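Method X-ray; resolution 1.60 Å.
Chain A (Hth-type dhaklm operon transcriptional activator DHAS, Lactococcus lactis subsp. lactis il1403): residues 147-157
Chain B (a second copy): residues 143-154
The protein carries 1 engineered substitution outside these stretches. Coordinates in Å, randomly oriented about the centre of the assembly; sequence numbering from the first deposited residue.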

# COMPACT_ATOMS: atom_id res chain seq x y z
N ARG A 147 10.11 -0.98 -2.66
CA ARG A 147 8.74 -0.68 -3.02
C ARG A 147 7.76 -1.56 -2.24
O ARG A 147 6.71 -1.10 -1.80
CB ARG A 147 8.54 -0.81 -4.51
CG ARG A 147 9.22 0.35 -5.23
CD ARG A 147 8.90 0.26 -6.71
NE ARG A 147 9.51 -0.93 -7.28
CZ ARG A 147 8.83 -1.96 -7.76
NH1 ARG A 147 7.50 -1.93 -7.75
NH2 ARG A 147 9.47 -3.00 -8.26
N TYR A 148 8.15 -2.81 -2.07
CA TYR A 148 7.31 -3.77 -1.34
C TYR A 148 7.09 -3.30 0.09
O TYR A 148 5.96 -3.16 0.55
CB TYR A 148 8.00 -5.13 -1.33
CG TYR A 148 7.24 -6.33 -0.77
CD1 TYR A 148 6.53 -7.18 -1.61
CD2 TYR A 148 7.26 -6.61 0.59
CE1 TYR A 148 5.85 -8.28 -1.10
CE2 TYR A 148 6.59 -7.70 1.13
CZ TYR A 148 5.89 -8.53 0.27
OH TYR A 148 5.21 -9.62 0.76
N ASN A 149 8.19 -3.05 0.80
CA ASN A 149 8.08 -2.61 2.18
C ASN A 149 7.53 -1.21 2.38
O ASN A 149 6.79 -0.97 3.34
CB ASN A 149 9.42 -2.85 2.88
CG ASN A 149 9.66 -4.32 3.08
OD1 ASN A 149 9.07 -4.90 3.99
ND2 ASN A 149 10.49 -4.93 2.25
N ALA A 150 7.86 -0.28 1.49
CA ALA A 150 7.31 1.07 1.60
C ALA A 150 5.78 0.98 1.52
O ALA A 150 5.05 1.66 2.27
CB ALA A 150 7.89 1.93 0.49
N ALA A 151 5.29 0.15 0.61
CA ALA A 151 3.84 0.03 0.41
C ALA A 151 3.17 -0.55 1.64
O ALA A 151 2.10 -0.07 2.06
CB ALA A 151 3.51 -0.82 -0.83
N ALA A 152 3.81 -1.56 2.22
CA ALA A 152 3.28 -2.18 3.45
C ALA A 152 3.24 -1.17 4.58
O ALA A 152 2.21 -1.00 5.23
CB ALA A 152 4.11 -3.37 3.84
N ILE A 153 4.36 -0.51 4.84
CA ILE A 153 4.39 0.41 5.96
C ILE A 153 3.47 1.61 5.71
O ILE A 153 2.82 2.10 6.64
CB ILE A 153 5.82 0.83 6.30
CG1 ILE A 153 6.69 -0.40 6.59
CG2 ILE A 153 5.77 1.82 7.46
CD1 ILE A 153 8.20 -0.14 6.50
N CYS A 154 3.40 2.08 4.47
CA CYS A 154 2.51 3.20 4.15
C CYS A 154 1.07 2.83 4.51
O CYS A 154 0.34 3.61 5.14
CB CYS A 154 2.64 3.54 2.67
SG CYS A 154 1.60 4.90 2.13
N ALA A 155 0.65 1.64 4.10
CA ALA A 155 -0.73 1.21 4.30
C ALA A 155 -1.06 1.03 5.78
O ALA A 155 -2.12 1.44 6.25
CB ALA A 155 -0.98 -0.11 3.56
N ILE A 156 -0.13 0.42 6.50
CA ILE A 156 -0.34 0.11 7.91
C ILE A 156 -0.38 1.41 8.71
O ILE A 156 -1.24 1.59 9.57
CB ILE A 156 0.79 -0.78 8.44
CG1 ILE A 156 0.68 -2.19 7.86
CG2 ILE A 156 0.79 -0.77 9.96
CD1 ILE A 156 -0.50 -2.95 8.36
N THR A 157 0.54 2.32 8.43
CA THR A 157 0.61 3.56 9.22
C THR A 157 -0.52 4.51 8.87
O THR A 157 -1.10 5.13 9.76
CB THR A 157 1.98 4.25 9.12
OG1 THR A 157 2.24 4.60 7.75
CG2 THR A 157 3.07 3.36 9.66
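Chain B (143-154) SFICRYNAAAIC

Residues 143-154 of chain B form one unbroken α-helix, the same element that chain A contributes with residues 147-157, and both helices extend beyond these stretches. In chain B phi runs from -75° to -54° and psi from -52° to -32°, and the i to i+4 backbone hydrogen bonds run from R147(B) N to S143(B) O (2.9 Å) through to C154(B) N to A150(B) O (2.9 Å). The helix crosses that of chain A at 120° between N-to-C directions, well away from parallel, with the axes only 7.5 Å apart at closest approach. A152(B) meets its own counterpart at the crossing, its CA 4.5 Å from CA of A152(A), and 581 Å² of surface is buried between the stretches, both sides summed.

S143(B) starts the segment out of reach of chain A. F144(B) makes the first contact: its CA-to-CB bond points sideways, but with chi1 t the ring reaches over, and CE1 lies 4.0 Å from CG2 of I156(A), which sits at the ring edge. I145(B) and C146(B) are again out of reach, although O of I145(B) accepts a hydrogen bond from N149(B) ND2 (2.8 Å) one turn on. R147(B) offers CB, 4.1 Å from CD1 of I156(A), so this isoleucine packs against both F144(B) and R147(B).

Y148(B) is the most extensively covered residue of chain B, with 101 Å² under the other stretch. Its chi1 is t and chi2 96°, and the ring end comes nearer to chain A, although CA-to-CB points sideways. CB of A152(A) stands over one face, 3.4 Å from the ring centroid and 8° off the normal, a CH-pi contact; the same CB is 3.3 Å from Y148(B) O. At the ring edge, Y148(B) OH donates a hydrogen bond to OD1 of N149(A) (2.7 Å), while Y148(B) CE1 packs 3.7 Å from CG1 of I153(A).

N149(B) returns the bond: its OD1 accepts from OH of Y148(A), also at 2.7 Å, so two reciprocal pairs of buried tyrosine and asparagine tie the helices together. A150(B) points away and makes no contact. A151(B) points toward chain A, its CB 3.7 Å from CB of A155(A) and 4.2 Å from CA of A152(A).

A152(B) repeats the alanine-on-tyrosine arrangement from the other chain. Its CB lies over one face of Y148(A), 3.4 Å from the centroid and 11° off the normal, and 3.4 Å from Y148(A) O; it also meets CB of A152(A) at 3.9 Å. At the crossing the methyls of A152(A) and A152(B) lie between the backbones, each over one face of the partner's Y148 ring. I153(B), chi1 m and chi2 t, places CG1 3.6 Å from OH and 3.8 Å from CE1 of Y148(A), matching I153(A) beside Y148(B). C154(B) ends the stretch out of reach of chain A.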

# COMPACT_ATOMS: atom_id res chain seq x y z
N SER B 143 -1.31 -12.10 12.71
CA SER B 143 -2.22 -11.14 12.11
C SER B 143 -1.44 -10.02 11.46
O SER B 143 -1.76 -9.59 10.36
CB SER B 143 -3.17 -10.57 13.14
OG SER B 143 -4.14 -11.54 13.50
N PHE B 144 -0.40 -9.55 12.15
CA PHE B 144 0.37 -8.44 11.60
C PHE B 144 1.11 -8.84 10.34
O PHE B 144 1.10 -8.08 9.37
CB PHE B 144 1.35 -7.84 12.62
CG PHE B 144 2.01 -6.59 12.14
CD1 PHE B 144 1.31 -5.39 12.10
CD2 PHE B 144 3.33 -6.61 11.71
CE1 PHE B 144 1.92 -4.23 11.65
CE2 PHE B 144 3.95 -5.44 11.26
CZ PHE B 144 3.24 -4.27 11.23
N ILE B 145 1.75 -10.01 10.34
CA ILE B 145 2.44 -10.51 9.15
C ILE B 145 1.49 -10.54 7.96
O ILE B 145 1.84 -10.16 6.83
CB ILE B 145 2.98 -11.91 9.40
CG1 ILE B 145 4.20 -11.78 10.32
CG2 ILE B 145 3.32 -12.62 8.08
CD1 ILE B 145 4.70 -13.14 10.80
N CYS B 146 0.27 -10.99 8.22
CA CYS B 146 -0.75 -11.08 7.17
C CYS B 146 -1.19 -9.71 6.65
O CYS B 146 -1.25 -9.49 5.43
CB CYS B 146 -1.97 -11.82 7.71
SG CYS B 146 -1.70 -13.58 7.95
N ARG B 147 -1.49 -8.78 7.56
CA ARG B 147 -1.86 -7.43 7.14
C ARG B 147 -0.74 -6.74 6.37
O ARG B 147 -0.96 -6.12 5.33
CB ARG B 147 -2.31 -6.58 8.33
CG ARG B 147 -3.69 -6.96 8.85
CD ARG B 147 -3.76 -6.82 10.37
NE ARG B 147 -3.15 -5.59 10.88
CZ ARG B 147 -2.64 -5.47 12.10
NH1 ARG B 147 -2.66 -6.50 12.94
NH2 ARG B 147 -2.10 -4.31 12.48
N TYR B 148 0.48 -6.84 6.90
CA TYR B 148 1.64 -6.18 6.29
C TYR B 148 1.88 -6.69 4.89
O TYR B 148 2.03 -5.92 3.96
CB TYR B 148 2.85 -6.46 7.17
CG TYR B 148 4.15 -5.75 6.84
CD1 TYR B 148 4.48 -4.58 7.51
CD2 TYR B 148 5.04 -6.25 5.88
CE1 TYR B 148 5.66 -3.92 7.24
CE2 TYR B 148 6.23 -5.60 5.59
CZ TYR B 148 6.53 -4.43 6.28
OH TYR B 148 7.71 -3.77 6.01
N ASN B 149 1.94 -8.01 4.75
CA ASN B 149 2.27 -8.59 3.46
C ASN B 149 1.14 -8.53 2.45
O ASN B 149 1.38 -8.40 1.25
CB ASN B 149 2.83 -9.99 3.66
CG ASN B 149 4.23 -9.92 4.23
OD1 ASN B 149 5.19 -9.66 3.49
ND2 ASN B 149 4.37 -10.13 5.55
N ALA B 150 -0.10 -8.61 2.94
CA ALA B 150 -1.23 -8.47 2.03
C ALA B 150 -1.21 -7.08 1.41
O ALA B 150 -1.39 -6.95 0.20
CB ALA B 150 -2.55 -8.74 2.73
N ALA B 151 -0.99 -6.05 2.22
CA ALA B 151 -0.87 -4.68 1.71
C ALA B 151 0.27 -4.56 0.71
O ALA B 151 0.14 -3.89 -0.30
CB ALA B 151 -0.62 -3.73 2.89
N ALA B 152 1.40 -5.19 0.99
CA ALA B 152 2.57 -5.08 0.12
C ALA B 152 2.27 -5.73 -1.23
O ALA B 152 2.46 -5.11 -2.28
CB ALA B 152 3.75 -5.76 0.77
N ILE B 153 1.79 -6.97 -1.17
CA ILE B 153 1.52 -7.70 -2.40
C ILE B 153 0.42 -7.02 -3.22
O ILE B 153 0.50 -6.93 -4.45
CB ILE B 153 1.20 -9.19 -2.14
CG1 ILE B 153 2.41 -9.86 -1.47
CG2 ILE B 153 0.87 -9.87 -3.45
CD1 ILE B 153 2.16 -11.24 -0.89
N CYS B 154 -0.62 -6.54 -2.54
CA CYS B 154 -1.68 -5.80 -3.21
C CYS B 154 -1.12 -4.62 -4.01
O CYS B 154 -1.44 -4.45 -5.18
CB CYS B 154 -2.69 -5.31 -2.18
SG CYS B 154 -4.14 -4.54 -2.92